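Local coordinates for protein silicatein alpha (Tethya aurantium, PDB 6ZQ3) that probably directs silica formation in the spicules of a marine sponge, using the fold of a papain-family cysteine peptidase, at residues Y27-M32 against L49-I55; V134-G140 against L163-I169. One frame throughout, in Å; residues are numbered along the deposited sequence.

Contact 1: residues Y27-M32 against L49-I55; sequences YAFSAM and LSEQNII
Glu51 lies across Phe29 with its carboxylate stacked on the ring, the two planes 12° apart. From the base outward, Glu51 CB meets the methyl of Ala28 (CB to CB 4.2 Å). Glu51 CG then sits over one face of the Phe29 ring, 3.7 Å from its centroid in a CH-pi contact, and a bend at chi2 (88°) lays the rest of the chain along the same face. Glu51 CD stands 3.5 Å from Phe29 CD2 and OE1 near CE2, while OE2 reaches a salt bridge with Lys18. Helix 26-43, the long central helix of the papain fold, here meets the short helix 51-57, their segment axes crossing at 129°. Ser50 caps the latter, its OG accepting from Asn53 N at 3.1 Å and, weakly, from Gln52 N. Met32 and Ile54 reach toward each other tip to tip, Met32 SD 3.3 Å from Ile54 CD1. The other branch of Ile54, CG2, touches both Ala28 CB (3.7 Å) and Tyr27 CE2 (3.8 Å). Tyr27 OH receives a hydrogen bond from a water that also donates to Ile55 O, and is hydrogen-bonded to Gly65 O as well.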
ATOM      1  N   TYR A  27       5.556   3.918  -2.163  1.00 41.50           N
ATOM      2  CA  TYR A  27       5.604   3.857  -0.690  1.00 42.58           C
ATOM      3  C   TYR A  27       4.401   4.573  -0.063  1.00 38.54           C
ATOM      4  O   TYR A  27       3.728   4.010   0.800  1.00 42.29           O
ATOM      5  CB  TYR A  27       6.936   4.367  -0.128  1.00 43.47           C
ATOM      6  CG  TYR A  27       7.165   5.856  -0.236  1.00 46.47           C
ATOM      7  CD1 TYR A  27       7.731   6.411  -1.373  1.00 47.23           C
ATOM      8  CD2 TYR A  27       6.857   6.712   0.826  1.00 46.84           C
ATOM      9  CE1 TYR A  27       7.958   7.775  -1.461  1.00 47.93           C
ATOM     10  CE2 TYR A  27       7.064   8.071   0.736  1.00 46.59           C
ATOM     11  CZ  TYR A  27       7.621   8.599  -0.409  1.00 45.00           C
ATOM     12  OH  TYR A  27       7.842   9.951  -0.509  1.00 47.24           O
ATOM     13  N   ALA A  28       4.092   5.767  -0.548  1.00 36.01           N
ATOM     14  CA  ALA A  28       3.024   6.580   0.025  1.00 36.89           C
ATOM     15  C   ALA A  28       1.679   6.025  -0.258  1.00 38.77           C
ATOM     16  O   ALA A  28       0.812   6.073   0.599  1.00 44.16           O
ATOM     17  CB  ALA A  28       3.068   7.998  -0.544  1.00 37.90           C
ATOM     18  N   PHE A  29       1.476   5.583  -1.502  1.00 39.23           N
ATOM     19  CA  PHE A  29       0.175   5.110  -1.925  1.00 36.61           C
ATOM     20  C   PHE A  29      -0.067   3.827  -1.196  1.00 36.17           C
ATOM     21  O   PHE A  29      -1.139   3.609  -0.694  1.00 35.20           O
ATOM     22  CB  PHE A  29       0.101   4.913  -3.436  1.00 37.44           C
ATOM     23  CG  PHE A  29      -0.162   6.189  -4.209  1.00 36.62           C
ATOM     24  CD1 PHE A  29       0.881   6.987  -4.623  1.00 36.31           C
ATOM     25  CD2 PHE A  29      -1.446   6.580  -4.500  1.00 36.06           C
ATOM     26  CE1 PHE A  29       0.658   8.144  -5.330  1.00 35.96           C
ATOM     27  CE2 PHE A  29      -1.690   7.749  -5.185  1.00 38.46           C
ATOM     28  CZ  PHE A  29      -0.629   8.535  -5.610  1.00 37.29           C
ATOM     29  N   SER A  30       0.953   2.989  -1.130  1.00 36.31           N
ATOM     30  CA  SER A  30       0.860   1.729  -0.404  1.00 39.34           C
ATOM     31  C   SER A  30       0.584   1.905   1.116  1.00 45.54           C
ATOM     32  O   SER A  30      -0.214   1.152   1.696  1.00 47.68           O
ATOM     33  CB  SER A  30       2.153   0.956  -0.582  1.00 38.97           C
ATOM     34  OG  SER A  30       2.173  -0.143   0.299  1.00 47.61           O
ATOM     35  N   ALA A  31       1.246   2.882   1.747  1.00 40.26           N
ATOM     36  CA  ALA A  31       1.060   3.138   3.173  1.00 42.37           C
ATOM     37  C   ALA A  31      -0.330   3.672   3.530  1.00 44.08           C
ATOM     38  O   ALA A  31      -0.939   3.193   4.499  1.00 40.08           O
ATOM     39  CB  ALA A  31       2.127   4.088   3.680  1.00 42.84           C
ATOM     40  N   MET A  32      -0.818   4.634   2.732  1.00 45.82           N
ATOM     41  CA  MET A  32      -2.147   5.243   2.894  1.00 44.36           C
ATOM     42  C   MET A  32      -3.272   4.272   2.662  1.00 45.47           C
ATOM     43  O   MET A  32      -4.300   4.334   3.340  1.00 50.81           O
ATOM     44  CB  MET A  32      -2.306   6.416   1.926  1.00 49.20           C
ATOM     45  CG  MET A  32      -1.414   7.597   2.266  1.00 55.31           C
ATOM     46  SD  MET A  32      -1.710   8.265   3.937  1.00 71.31           S
ATOM     47  CE  MET A  32      -0.638   7.253   4.963  1.00 66.16           C
ATOM     48  N   LEU A  49      -7.537   9.069   1.941  1.00 51.86           N
ATOM     49  CA  LEU A  49      -6.453   9.775   2.657  1.00 50.37           C
ATOM     50  C   LEU A  49      -5.402  10.313   1.677  1.00 50.87           C
ATOM     51  O   LEU A  49      -5.360   9.892   0.513  1.00 50.44           O
ATOM     52  CB  LEU A  49      -5.771   8.856   3.670  1.00 49.70           C
ATOM     53  CG  LEU A  49      -6.655   8.368   4.815  1.00 49.40           C
ATOM     54  CD1 LEU A  49      -5.846   7.391   5.643  1.00 49.35           C
ATOM     55  CD2 LEU A  49      -7.191   9.533   5.655  1.00 48.97           C
ATOM     56  N   SER A  50      -4.554  11.235   2.142  1.00 44.45           N
ATOM     57  CA  SER A  50      -3.703  11.981   1.224  1.00 43.51           C
ATOM     58  C   SER A  50      -2.251  11.495   1.134  1.00 44.81           C
ATOM     59  O   SER A  50      -1.465  11.623   2.071  1.00 41.37           O
ATOM     60  CB  SER A  50      -3.712  13.446   1.577  1.00 44.09           C
ATOM     61  OG  SER A  50      -2.850  14.120   0.684  1.00 45.50           O
ATOM     62  N   GLU A  51      -1.908  10.964  -0.035  1.00 44.74           N
ATOM     63  CA  GLU A  51      -0.563  10.547  -0.345  1.00 45.19           C
ATOM     64  C   GLU A  51       0.334  11.753  -0.591  1.00 45.54           C
ATOM     65  O   GLU A  51       1.558  11.646  -0.503  1.00 48.31           O
ATOM     66  CB  GLU A  51      -0.566   9.709  -1.612  1.00 50.67           C
ATOM     67  CG  GLU A  51      -1.324   8.401  -1.513  1.00 57.15           C
ATOM     68  CD  GLU A  51      -2.798   8.515  -1.856  1.00 62.48           C
ATOM     69  OE1 GLU A  51      -3.205   9.590  -2.351  1.00 69.03           O
ATOM     70  OE2 GLU A  51      -3.544   7.531  -1.619  1.00 66.52           O
ATOM     71  N   GLN A  52      -0.265  12.883  -0.957  1.00 40.93           N
ATOM     72  CA  GLN A  52       0.483  14.091  -1.225  1.00 41.55           C
ATOM     73  C   GLN A  52       1.059  14.612   0.088  1.00 45.49           C
ATOM     74  O   GLN A  52       2.204  15.130   0.151  1.00 42.39           O
ATOM     75  CB  GLN A  52      -0.472  15.108  -1.853  1.00 43.43           C
ATOM     76  CG  GLN A  52       0.187  16.376  -2.386  1.00 45.35           C
ATOM     77  CD  GLN A  52       1.322  16.126  -3.353  1.00 46.73           C
ATOM     78  OE1 GLN A  52       1.253  15.250  -4.206  1.00 49.26           O
ATOM     79  NE2 GLN A  52       2.383  16.914  -3.228  1.00 55.84           N
ATOM     80  N   ASN A  53       0.244  14.471   1.138  1.00 43.84           N
ATOM     81  CA  ASN A  53       0.636  14.842   2.501  1.00 46.33           C
ATOM     82  C   ASN A  53       1.932  14.143   2.871  1.00 47.42           C
ATOM     83  O   ASN A  53       2.859  14.785   3.350  1.00 51.95           O
ATOM     84  CB  ASN A  53      -0.482  14.448   3.474  1.00 46.18           C
ATOM     85  CG  ASN A  53      -0.372  15.123   4.800  1.00 44.56           C
ATOM     86  OD1 ASN A  53      -1.336  15.179   5.547  1.00 44.49           O
ATOM     87  ND2 ASN A  53       0.802  15.639   5.107  1.00 48.49           N
ATOM     88  N   ILE A  54       1.989  12.837   2.612  1.00 46.12           N
ATOM     89  CA  ILE A  54       3.150  12.026   2.935  1.00 50.65           C
ATOM     90  C   ILE A  54       4.331  12.432   2.061  1.00 51.51           C
ATOM     91  O   ILE A  54       5.481  12.448   2.517  1.00 53.57           O
ATOM     92  CB  ILE A  54       2.889  10.517   2.720  1.00 49.66           C
ATOM     93  CG1 ILE A  54       2.213   9.885   3.926  1.00 58.36           C
ATOM     94  CG2 ILE A  54       4.189   9.771   2.541  1.00 50.30           C
ATOM     95  CD1 ILE A  54       0.825  10.395   4.191  1.00 62.88           C
ATOM     96  N   ILE A  55       4.061  12.724   0.796  1.00 48.19           N
ATOM     97  CA  ILE A  55       5.144  13.101  -0.120  1.00 51.37           C
ATOM     98  C   ILE A  55       5.769  14.424   0.292  1.00 46.65           C
ATOM     99  O   ILE A  55       6.985  14.502   0.468  1.00 40.01           O
ATOM    100  CB  ILE A  55       4.684  13.149  -1.596  1.00 51.65           C
ATOM    101  CG1 ILE A  55       4.548  11.722  -2.122  1.00 51.15           C
ATOM    102  CG2 ILE A  55       5.693  13.895  -2.461  1.00 53.10           C
ATOM    103  CD1 ILE A  55       3.500  11.555  -3.202  1.00 55.25           C
TER
HETATM  104  O   HOH W   1       8.495  12.273   1.507  1.00 44.81           O

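Contact 2: residues V134-G140 against L163-I169; sequences VAVAIDG and LNHAMVI
The Asp139 carboxylate and the Asn164 amide meet nearly at right angles, their planes 77° apart. Asn164 ND2 donates to the anti side of Asp139 OD1 at 2.9 Å, coming from out of the carboxylate plane, while Asn164 OD1 accepts from Gly140 N at 2.9 Å, a donor tilted off the amide plane. With chi1 at 52°, Asn164 CG lies between its own backbone N and carbonyl carbon, which turns the amide back to the 134-140 segment. The carboxylate is further held by Glu141 N at OD1 and Ser159 N at OD2. An alanine at Asp139 would probably leave Asn164 ND2 and the two backbone amides without this acceptor and let the Asn164 side chain turn more freely. The third flat group, the imidazole of His165, meets the Trp187 ring with planes at about 45° and bonds Asn185 through NE2, consistent with the histidine-asparagine pair of papain-family active sites.

Away from this end the strands run antiparallel. Val134 pairs with Ile169 and Val136 with Met167 through reciprocal backbone bonds; Val136 CG1 packs 3.7 Å from Ile169 CG1, and Ile138 CD1 lies 3.8 Å from Met167 SD. On the opposite face Ala137 and Ala166 bring their CA atoms to 3.9 Å, and their small side chains, with Ala135, let Ser30 and Met71 of two helices come close. A classic beta bulge sets Asn164 and His165 together against Ile138, whose O accepts from Asn164 N (2.7 Å) and His165 N (3.0 Å). As His165 O also takes a bond from Ile138 N at 2.6 Å, both backbone polar atoms of the histidine are tied to one residue, which should fix where its imidazole starts from.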
ATOM      1  N   VAL A 134      -2.851  -4.932   3.918  1.00 41.39           N
ATOM      2  CA  VAL A 134      -1.462  -4.895   4.359  1.00 39.32           C
ATOM      3  C   VAL A 134      -0.581  -4.294   3.276  1.00 39.95           C
ATOM      4  O   VAL A 134      -0.653  -4.675   2.113  1.00 46.87           O
ATOM      5  CB  VAL A 134      -0.971  -6.308   4.695  1.00 40.87           C
ATOM      6  CG1 VAL A 134       0.492  -6.327   5.139  1.00 42.61           C
ATOM      7  CG2 VAL A 134      -1.842  -6.882   5.792  1.00 44.48           C
ATOM      8  N   ALA A 135       0.265  -3.359   3.672  1.00 39.23           N
ATOM      9  CA  ALA A 135       1.168  -2.731   2.767  1.00 41.14           C
ATOM     10  C   ALA A 135       2.322  -3.693   2.563  1.00 42.99           C
ATOM     11  O   ALA A 135       2.850  -4.256   3.522  1.00 38.65           O
ATOM     12  CB  ALA A 135       1.641  -1.413   3.334  1.00 43.65           C
ATOM     13  N   VAL A 136       2.652  -3.928   1.295  1.00 47.20           N
ATOM     14  CA  VAL A 136       3.813  -4.728   0.900  1.00 47.30           C
ATOM     15  C   VAL A 136       4.694  -4.007  -0.133  1.00 47.14           C
ATOM     16  O   VAL A 136       4.296  -3.008  -0.726  1.00 44.55           O
ATOM     17  CB  VAL A 136       3.384  -6.073   0.294  1.00 47.43           C
ATOM     18  CG1 VAL A 136       2.497  -6.860   1.255  1.00 44.36           C
ATOM     19  CG2 VAL A 136       2.704  -5.860  -1.064  1.00 50.00           C
ATOM     20  N   ALA A 137       5.895  -4.534  -0.329  1.00 49.08           N
ATOM     21  CA  ALA A 137       6.757  -4.157  -1.445  1.00 51.24           C
ATOM     22  C   ALA A 137       7.264  -5.396  -2.183  1.00 54.11           C
ATOM     23  O   ALA A 137       7.521  -6.450  -1.587  1.00 50.25           O
ATOM     24  CB  ALA A 137       7.936  -3.347  -0.967  1.00 51.67           C
ATOM     25  N   ILE A 138       7.434  -5.247  -3.490  1.00 57.63           N
ATOM     26  CA  ILE A 138       7.846  -6.357  -4.336  1.00 56.90           C
ATOM     27  C   ILE A 138       8.956  -5.947  -5.268  1.00 59.75           C
ATOM     28  O   ILE A 138       9.328  -4.761  -5.359  1.00 59.06           O
ATOM     29  CB  ILE A 138       6.686  -6.883  -5.184  1.00 54.59           C
ATOM     30  CG1 ILE A 138       6.176  -5.789  -6.115  1.00 57.01           C
ATOM     31  CG2 ILE A 138       5.562  -7.393  -4.291  1.00 53.53           C
ATOM     32  CD1 ILE A 138       5.104  -6.288  -7.048  1.00 63.29           C
ATOM     33  N   ASP A 139       9.500  -6.973  -5.908  1.00 62.29           N
ATOM     34  CA  ASP A 139      10.252  -6.840  -7.135  1.00 64.22           C
ATOM     35  C   ASP A 139       9.272  -6.723  -8.321  1.00 60.12           C
ATOM     36  O   ASP A 139       8.618  -7.698  -8.701  1.00 53.32           O
ATOM     37  CB  ASP A 139      11.140  -8.077  -7.306  1.00 68.62           C
ATOM     38  CG  ASP A 139      12.131  -7.931  -8.439  1.00 72.50           C
ATOM     39  OD1 ASP A 139      12.193  -6.839  -9.068  1.00 70.79           O
ATOM     40  OD2 ASP A 139      12.858  -8.913  -8.685  1.00 74.01           O
ATOM     41  N   GLY A 140       9.139  -5.514  -8.858  1.00 57.03           N
ATOM     42  CA  GLY A 140       8.418  -5.284 -10.102  1.00 60.12           C
ATOM     43  C   GLY A 140       9.345  -4.913 -11.253  1.00 62.31           C
ATOM     44  O   GLY A 140       8.963  -4.135 -12.120  1.00 64.40           O
ATOM     45  N   LEU A 163      13.629  -5.154  -3.538  1.00 61.22           N
ATOM     46  CA  LEU A 163      12.268  -4.814  -3.860  1.00 60.95           C
ATOM     47  C   LEU A 163      12.255  -3.361  -4.306  1.00 57.92           C
ATOM     48  O   LEU A 163      12.958  -2.524  -3.748  1.00 58.62           O
ATOM     49  CB  LEU A 163      11.398  -4.971  -2.605  1.00 60.36           C
ATOM     50  CG  LEU A 163      11.703  -6.195  -1.724  1.00 59.39           C
ATOM     51  CD1 LEU A 163      11.255  -5.977  -0.283  1.00 54.80           C
ATOM     52  CD2 LEU A 163      11.088  -7.456  -2.313  1.00 59.97           C
ATOM     53  N   ASN A 164      11.414  -3.050  -5.274  1.00 50.92           N
ATOM     54  CA  ASN A 164      11.448  -1.747  -5.886  1.00 53.05           C
ATOM     55  C   ASN A 164      10.069  -1.107  -6.037  1.00 50.51           C
ATOM     56  O   ASN A 164       9.954  -0.022  -6.619  1.00 49.35           O
ATOM     57  CB  ASN A 164      12.104  -1.897  -7.250  1.00 57.91           C
ATOM     58  CG  ASN A 164      11.451  -2.985  -8.069  1.00 65.95           C
ATOM     59  OD1 ASN A 164      10.255  -2.916  -8.351  1.00 83.57           O
ATOM     60  ND2 ASN A 164      12.208  -4.026  -8.405  1.00 73.42           N
ATOM     61  N   HIS A 165       9.021  -1.748  -5.534  1.00 45.52           N
ATOM     62  CA  HIS A 165       7.682  -1.191  -5.743  1.00 49.11           C
ATOM     63  C   HIS A 165       6.753  -1.698  -4.657  1.00 45.78           C
ATOM     64  O   HIS A 165       6.829  -2.861  -4.263  1.00 41.15           O
ATOM     65  CB  HIS A 165       7.149  -1.537  -7.154  1.00 51.51           C
ATOM     66  CG  HIS A 165       5.817  -0.927  -7.458  1.00 60.63           C
ATOM     67  ND1 HIS A 165       5.668   0.402  -7.794  1.00 64.62           N
ATOM     68  CD2 HIS A 165       4.571  -1.461  -7.478  1.00 66.10           C
ATOM     69  CE1 HIS A 165       4.387   0.662  -8.000  1.00 67.13           C
ATOM     70  NE2 HIS A 165       3.701  -0.452  -7.819  1.00 64.81           N
ATOM     71  N   ALA A 166       5.898  -0.802  -4.176  1.00 41.72           N
ATOM     72  CA  ALA A 166       5.069  -1.044  -3.016  1.00 41.34           C
ATOM     73  C   ALA A 166       3.613  -0.971  -3.408  1.00 41.81           C
ATOM     74  O   ALA A 166       3.231  -0.156  -4.252  1.00 39.65           O
ATOM     75  CB  ALA A 166       5.360  -0.008  -1.921  1.00 40.49           C
ATOM     76  N   MET A 167       2.785  -1.793  -2.765  1.00 45.38           N
ATOM     77  CA  MET A 167       1.340  -1.813  -3.062  1.00 49.56           C
ATOM     78  C   MET A 167       0.565  -2.263  -1.846  1.00 45.88           C
ATOM     79  O   MET A 167       1.155  -2.536  -0.818  1.00 50.11           O
ATOM     80  CB  MET A 167       1.046  -2.755  -4.244  1.00 52.64           C
ATOM     81  CG  MET A 167       2.231  -3.053  -5.152  1.00 55.18           C
ATOM     82  SD  MET A 167       1.938  -4.437  -6.258  1.00 64.60           S
ATOM     83  CE  MET A 167       0.621  -3.673  -7.177  1.00 60.16           C
ATOM     84  N   VAL A 168      -0.757  -2.343  -1.960  1.00 50.78           N
ATOM     85  CA  VAL A 168      -1.610  -2.811  -0.847  1.00 50.17           C
ATOM     86  C   VAL A 168      -2.179  -4.165  -1.173  1.00 47.44           C
ATOM     87  O   VAL A 168      -2.867  -4.300  -2.165  1.00 52.63           O
ATOM     88  CB  VAL A 168      -2.854  -1.937  -0.602  1.00 49.59           C
ATOM     89  CG1 VAL A 168      -3.302  -2.076   0.843  1.00 53.01           C
ATOM     90  CG2 VAL A 168      -2.593  -0.489  -0.934  1.00 51.87           C
ATOM     91  N   ILE A 169      -1.907  -5.163  -0.350  1.00 45.69           N
ATOM     92  CA  ILE A 169      -2.655  -6.411  -0.432  1.00 43.84           C
ATOM     93  C   ILE A 169      -4.068  -6.184   0.141  1.00 43.39           C
ATOM     94  O   ILE A 169      -4.221  -5.779   1.296  1.00 42.48           O
ATOM     95  CB  ILE A 169      -1.876  -7.556   0.272  1.00 44.91           C
ATOM     96  CG1 ILE A 169      -0.588  -7.840  -0.520  1.00 46.15           C
ATOM     97  CG2 ILE A 169      -2.693  -8.839   0.363  1.00 42.94           C
ATOM     98  CD1 ILE A 169       0.018  -9.194  -0.249  1.00 47.69           C
TER

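Contact 1 closes before contact 2 opens, so the two follow in series along the chain, with centres about 14 Å apart. Residues 27-32 and 49-55 belong to the mainly helical half of the papain fold, and residues 134-140 and 163-169 to the sheet-rich half. Helix 26-43 joins them: its side turned away from helix 51-57 presents Ser30 to the strand pair, with OG 2.8 Å from Met167 O in a probable hydrogen bond and CB packed on Ala166 CB. In papain-like enzymes the active-site cleft runs between these halves; Ser26 stands where those relatives carry the catalytic cysteine and, with His165, is consistent with a place at that cleft.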